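Local coordinates for protein flap endonuclease 1 (PDB 1A76) that cuts 5'-flap structures in DNA during replication and repair, acting as a magnesium-dependent endonuclease and 5'-3' exonuclease, at residues L276-K288 and V301-K315. Sequence-based numbering, arbitrary orientation.
Sequences LSLKLPDKEGIIK and VKKHVDKLYNLIANK
The ring of Tyr309 carries Leu280 CD2 over one face, 4.1 Å from the ring centroid in a CH-pi contact, while Pro281 O and Asn310 OD1 lie in its plane at the edge. Tyr309 belongs to a near-antiparallel helix pair, 283-288 against 301-315, whose segment axes run at 148° and come no closer than 10.1 Å; the extended loop 278-281 continues along the second helix. Tyr309 reaches this loop because its CG stands anti to the backbone N (chi1 -172°). Pro281, rigid and without an N-H to satisfy, packs against the helix backbone: its CG is 3.4 Å from Tyr309 CA, and its CB meets Leu308 CD2. Branched Ile312 brings CD1 against Lys279 O. Asp282 N-caps the first helix, its OD1 accepting from Gly285 N. Ile286 CG2 presses tightly on Val305 CG1 at 3.5 Å, and Leu141 and Met142 of helix 129-142 also touch Ile286. Lys283, long enough to cross the groove, fits as a knob among Lys302, Val305, Asp306 and Tyr309. With an alanine at Asp306, the ammonium groups of Lys283 and Lys302, 4.6 Å apart at NZ, would lose their shared acceptor and would probably repel each other. Asp306 OD1 takes Lys302 NZ on its syn lone pair, whereas Lys283 NZ arrives 38° out of the carboxylate plane, at 2.7 Å, and also donates to a water bound to Asp306 O.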
loop_
_atom_site.group_PDB
_atom_site.type_symbol
_atom_site.label_atom_id
_atom_site.label_comp_id
_atom_site.label_asym_id
_atom_site.label_seq_id
_atom_site.Cartn_x
_atom_site.Cartn_y
_atom_site.Cartn_z
ATOM N N LEU A 276 -4.838 17.615 0.595
ATOM C CA LEU A 276 -4.200 17.266 -0.661
ATOM C C LEU A 276 -3.273 18.397 -1.105
ATOM O O LEU A 276 -2.609 18.304 -2.137
ATOM C CB LEU A 276 -5.277 17.020 -1.720
ATOM C CG LEU A 276 -6.089 15.727 -1.591
ATOM C CD1 LEU A 276 -6.946 15.780 -0.338
ATOM C CD2 LEU A 276 -6.960 15.543 -2.826
ATOM N N SER A 277 -3.223 19.457 -0.301
ATOM C CA SER A 277 -2.403 20.621 -0.589
ATOM C C SER A 277 -0.913 20.309 -0.581
ATOM O O SER A 277 -0.429 19.571 0.274
ATOM C CB SER A 277 -2.680 21.728 0.437
ATOM O OG SER A 277 -3.934 22.345 0.209
ATOM N N LEU A 278 -0.198 20.880 -1.547
ATOM C CA LEU A 278 1.245 20.717 -1.652
ATOM C C LEU A 278 1.898 21.975 -1.084
ATOM O O LEU A 278 1.327 23.063 -1.151
ATOM C CB LEU A 278 1.661 20.545 -3.115
ATOM C CG LEU A 278 0.831 19.556 -3.940
ATOM C CD1 LEU A 278 1.313 19.563 -5.368
ATOM C CD2 LEU A 278 0.944 18.153 -3.342
ATOM N N LYS A 279 3.093 21.825 -0.533
ATOM C CA LYS A 279 3.828 22.946 0.040
ATOM C C LYS A 279 5.195 23.018 -0.627
ATOM O O LYS A 279 5.672 22.022 -1.165
ATOM C CB LYS A 279 4.016 22.741 1.548
ATOM C CG LYS A 279 2.754 22.352 2.287
ATOM C CD LYS A 279 2.967 22.378 3.799
ATOM C CE LYS A 279 2.058 23.403 4.478
ATOM N NZ LYS A 279 0.698 22.867 4.817
ATOM N N LEU A 280 5.838 24.181 -0.582
ATOM C CA LEU A 280 7.151 24.303 -1.200
ATOM C C LEU A 280 8.161 23.429 -0.456
ATOM O O LEU A 280 8.121 23.330 0.769
ATOM C CB LEU A 280 7.595 25.767 -1.203
ATOM C CG LEU A 280 6.710 26.587 -2.143
ATOM C CD1 LEU A 280 6.973 28.079 -1.939
ATOM C CD2 LEU A 280 6.978 26.175 -3.575
ATOM N N PRO A 281 9.076 22.778 -1.191
ATOM C CA PRO A 281 10.086 21.911 -0.565
ATOM C C PRO A 281 11.220 22.636 0.168
ATOM O O PRO A 281 11.682 23.696 -0.274
ATOM C CB PRO A 281 10.625 21.086 -1.729
ATOM C CG PRO A 281 10.398 21.943 -2.939
ATOM C CD PRO A 281 9.206 22.815 -2.662
ATOM N N ASP A 282 11.655 22.052 1.285
ATOM C CA ASP A 282 12.752 22.603 2.069
ATOM C C ASP A 282 14.000 22.021 1.410
ATOM O O ASP A 282 14.459 20.934 1.772
ATOM C CB ASP A 282 12.636 22.147 3.538
ATOM C CG ASP A 282 13.869 22.490 4.370
ATOM O OD1 ASP A 282 14.825 23.104 3.834
ATOM O OD2 ASP A 282 13.884 22.134 5.575
ATOM N N LYS A 283 14.515 22.747 0.416
ATOM C CA LYS A 283 15.682 22.328 -0.346
ATOM C C LYS A 283 16.879 21.931 0.510
ATOM O O LYS A 283 17.511 20.916 0.249
ATOM C CB LYS A 283 16.102 23.428 -1.322
ATOM C CG LYS A 283 15.068 23.743 -2.412
ATOM C CD LYS A 283 15.640 24.703 -3.452
ATOM C CE LYS A 283 14.802 24.695 -4.733
ATOM N NZ LYS A 283 15.211 25.775 -5.686
ATOM N N GLU A 284 17.181 22.735 1.523
ATOM C CA GLU A 284 18.318 22.498 2.408
ATOM C C GLU A 284 18.172 21.226 3.235
ATOM O O GLU A 284 19.119 20.443 3.369
ATOM C CB GLU A 284 18.499 23.695 3.355
ATOM C CG GLU A 284 18.976 24.983 2.680
ATOM C CD GLU A 284 17.899 25.618 1.826
ATOM O OE1 GLU A 284 16.737 25.658 2.286
ATOM O OE2 GLU A 284 18.207 26.064 0.699
ATOM N N GLY A 285 16.986 21.040 3.807
ATOM C CA GLY A 285 16.724 19.866 4.618
ATOM C C GLY A 285 16.786 18.591 3.804
ATOM O O GLY A 285 17.237 17.561 4.300
ATOM N N ILE A 286 16.321 18.650 2.559
ATOM C CA ILE A 286 16.353 17.477 1.696
ATOM C C ILE A 286 17.799 17.102 1.385
ATOM O O ILE A 286 18.170 15.921 1.434
ATOM C CB ILE A 286 15.563 17.728 0.372
ATOM C CG1 ILE A 286 14.057 17.778 0.684
ATOM C CG2 ILE A 286 15.869 16.636 -0.628
ATOM C CD1 ILE A 286 13.200 18.365 -0.409
ATOM N N ILE A 287 18.618 18.105 1.082
ATOM C CA ILE A 287 20.035 17.871 0.789
ATOM C C ILE A 287 20.740 17.225 1.986
ATOM O O ILE A 287 21.495 16.257 1.841
ATOM C CB ILE A 287 20.762 19.199 0.448
ATOM C CG1 ILE A 287 20.216 19.747 -0.871
ATOM C CG2 ILE A 287 22.275 18.980 0.391
ATOM C CD1 ILE A 287 21.191 20.604 -1.664
ATOM N N LYS A 288 20.488 17.762 3.169
ATOM C CA LYS A 288 21.099 17.243 4.371
ATOM C C LYS A 288 20.669 15.816 4.636
ATOM O O LYS A 288 21.489 14.957 4.947
ATOM C CB LYS A 288 20.733 18.114 5.568
ATOM C CG LYS A 288 21.347 17.648 6.871
ATOM C CD LYS A 288 20.638 18.245 8.080
ATOM C CE LYS A 288 21.246 17.711 9.375
ATOM N NZ LYS A 288 20.865 18.551 10.548
ATOM N N VAL A 301 20.503 15.271 -6.627
ATOM C CA VAL A 301 19.519 15.755 -5.671
ATOM C C VAL A 301 19.269 17.251 -5.880
ATOM O O VAL A 301 18.119 17.681 -5.966
ATOM C CB VAL A 301 19.961 15.461 -4.206
ATOM C CG1 VAL A 301 18.887 15.958 -3.216
ATOM C CG2 VAL A 301 20.166 13.940 -4.026
ATOM N N LYS A 302 20.339 18.034 -5.996
ATOM C CA LYS A 302 20.192 19.472 -6.201
ATOM C C LYS A 302 19.276 19.757 -7.386
ATOM O O LYS A 302 18.319 20.532 -7.294
ATOM C CB LYS A 302 21.561 20.112 -6.447
ATOM C CG LYS A 302 21.504 21.593 -6.823
ATOM C CD LYS A 302 20.984 22.420 -5.657
ATOM C CE LYS A 302 20.771 23.887 -6.035
ATOM N NZ LYS A 302 19.592 24.471 -5.309
ATOM N N LYS A 303 19.570 19.111 -8.506
ATOM C CA LYS A 303 18.789 19.294 -9.712
ATOM C C LYS A 303 17.319 18.951 -9.485
ATOM O O LYS A 303 16.424 19.655 -9.957
ATOM C CB LYS A 303 19.358 18.424 -10.832
ATOM C CG LYS A 303 18.667 18.606 -12.165
ATOM C CD LYS A 303 19.137 17.564 -13.160
ATOM C CE LYS A 303 19.699 18.219 -14.403
ATOM N NZ LYS A 303 18.649 19.015 -15.106
ATOM N N HIS A 304 17.067 17.876 -8.754
ATOM C CA HIS A 304 15.694 17.478 -8.520
ATOM C C HIS A 304 14.925 18.318 -7.522
ATOM O O HIS A 304 13.736 18.551 -7.722
ATOM C CB HIS A 304 15.638 16.002 -8.147
ATOM C CG HIS A 304 15.880 15.102 -9.314
ATOM N ND1 HIS A 304 14.859 14.613 -10.101
ATOM C CD2 HIS A 304 17.030 14.664 -9.875
ATOM C CE1 HIS A 304 15.373 13.911 -11.094
ATOM N NE2 HIS A 304 16.687 13.927 -10.979
ATOM N N VAL A 305 15.581 18.784 -6.457
ATOM C CA VAL A 305 14.871 19.614 -5.477
ATOM C C VAL A 305 14.527 20.952 -6.129
ATOM O O VAL A 305 13.527 21.582 -5.782
ATOM C CB VAL A 305 15.708 19.852 -4.169
ATOM C CG1 VAL A 305 16.052 18.511 -3.520
ATOM C CG2 VAL A 305 16.983 20.634 -4.473
ATOM N N ASP A 306 15.356 21.387 -7.075
ATOM C CA ASP A 306 15.099 22.642 -7.785
ATOM C C ASP A 306 13.892 22.435 -8.707
ATOM O O ASP A 306 13.028 23.302 -8.837
ATOM C CB ASP A 306 16.331 23.058 -8.600
ATOM C CG ASP A 306 17.426 23.676 -7.730
ATOM O OD1 ASP A 306 17.136 24.049 -6.573
ATOM O OD2 ASP A 306 18.579 23.787 -8.200
ATOM N N LYS A 307 13.824 21.267 -9.334
ATOM C CA LYS A 307 12.708 20.955 -10.217
ATOM C C LYS A 307 11.440 20.757 -9.380
ATOM O O LYS A 307 10.357 21.184 -9.780
ATOM C CB LYS A 307 12.995 19.679 -11.016
ATOM C CG LYS A 307 14.305 19.701 -11.788
ATOM C CD LYS A 307 14.206 18.864 -13.055
ATOM C CE LYS A 307 15.331 17.849 -13.123
ATOM N NZ LYS A 307 15.447 17.117 -11.827
ATOM N N LEU A 308 11.571 20.111 -8.221
ATOM C CA LEU A 308 10.407 19.879 -7.356
ATOM C C LEU A 308 9.826 21.203 -6.894
ATOM O O LEU A 308 8.618 21.401 -6.903
ATOM C CB LEU A 308 10.768 19.019 -6.132
ATOM C CG LEU A 308 9.686 18.954 -5.027
ATOM C CD1 LEU A 308 8.409 18.290 -5.556
ATOM C CD2 LEU A 308 10.224 18.189 -3.819
ATOM N N TYR A 309 10.696 22.116 -6.488
ATOM C CA TYR A 309 10.262 23.435 -6.029
ATOM C C TYR A 309 9.440 24.161 -7.106
ATOM O O TYR A 309 8.357 24.686 -6.840
ATOM C CB TYR A 309 11.494 24.273 -5.671
ATOM C CG TYR A 309 11.190 25.596 -5.009
ATOM C CD1 TYR A 309 10.957 26.745 -5.772
ATOM C CD2 TYR A 309 11.140 25.705 -3.614
ATOM C CE1 TYR A 309 10.682 27.969 -5.168
ATOM C CE2 TYR A 309 10.862 26.936 -2.992
ATOM C CZ TYR A 309 10.637 28.058 -3.778
ATOM O OH TYR A 309 10.371 29.264 -3.177
ATOM N N ASN A 310 9.966 24.192 -8.323
ATOM C CA ASN A 310 9.289 24.876 -9.422
ATOM C C ASN A 310 7.969 24.218 -9.804
ATOM O O ASN A 310 7.019 24.902 -10.161
ATOM C CB ASN A 310 10.224 24.964 -10.632
ATOM C CG ASN A 310 11.328 25.994 -10.430
ATOM O OD1 ASN A 310 11.163 26.952 -9.668
ATOM N ND2 ASN A 310 12.457 25.802 -11.111
ATOM N N LEU A 311 7.902 22.894 -9.728
ATOM C CA LEU A 311 6.663 22.181 -10.048
ATOM C C LEU A 311 5.579 22.590 -9.059
ATOM O O LEU A 311 4.470 22.953 -9.442
ATOM C CB LEU A 311 6.879 20.661 -9.975
ATOM C CG LEU A 311 7.649 20.023 -11.139
ATOM C CD1 LEU A 311 8.174 18.662 -10.718
ATOM C CD2 LEU A 311 6.743 19.885 -12.359
ATOM N N ILE A 312 5.899 22.537 -7.774
ATOM C CA ILE A 312 4.928 22.912 -6.763
ATOM C C ILE A 312 4.630 24.403 -6.866
ATOM O O ILE A 312 3.482 24.818 -6.767
ATOM C CB ILE A 312 5.436 22.527 -5.354
ATOM C CG1 ILE A 312 5.538 20.994 -5.273
ATOM C CG2 ILE A 312 4.508 23.082 -4.278
ATOM C CD1 ILE A 312 6.093 20.437 -3.971
ATOM N N ALA A 313 5.661 25.210 -7.095
ATOM C CA ALA A 313 5.474 26.653 -7.227
ATOM C C ALA A 313 4.498 26.931 -8.367
ATOM O O ALA A 313 3.571 27.730 -8.232
ATOM C CB ALA A 313 6.807 27.336 -7.508
ATOM N N ASN A 314 4.718 26.260 -9.492
ATOM C CA ASN A 314 3.870 26.427 -10.661
ATOM C C ASN A 314 2.519 25.749 -10.479
ATOM O O ASN A 314 1.489 26.294 -10.874
ATOM C CB ASN A 314 4.584 25.886 -11.900
ATOM C CG ASN A 314 5.663 26.836 -12.408
ATOM O OD1 ASN A 314 6.154 26.697 -13.528
ATOM N ND2 ASN A 314 6.031 27.812 -11.581
ATOM N N LYS A 315 2.518 24.559 -9.885
ATOM C CA LYS A 315 1.275 23.840 -9.638
ATOM C C LYS A 315 0.438 24.768 -8.775
ATOM O O LYS A 315 -0.704 25.084 -9.099
ATOM C CB LYS A 315 1.546 22.535 -8.880
ATOM C CG LYS A 315 0.810 21.322 -9.432
ATOM C CD LYS A 315 1.463 20.022 -8.983
ATOM C CE LYS A 315 1.700 19.072 -10.156
ATOM N NZ LYS A 315 3.055 19.239 -10.769
HETATM O O HOH W 1 13.740 25.791 -7.940
#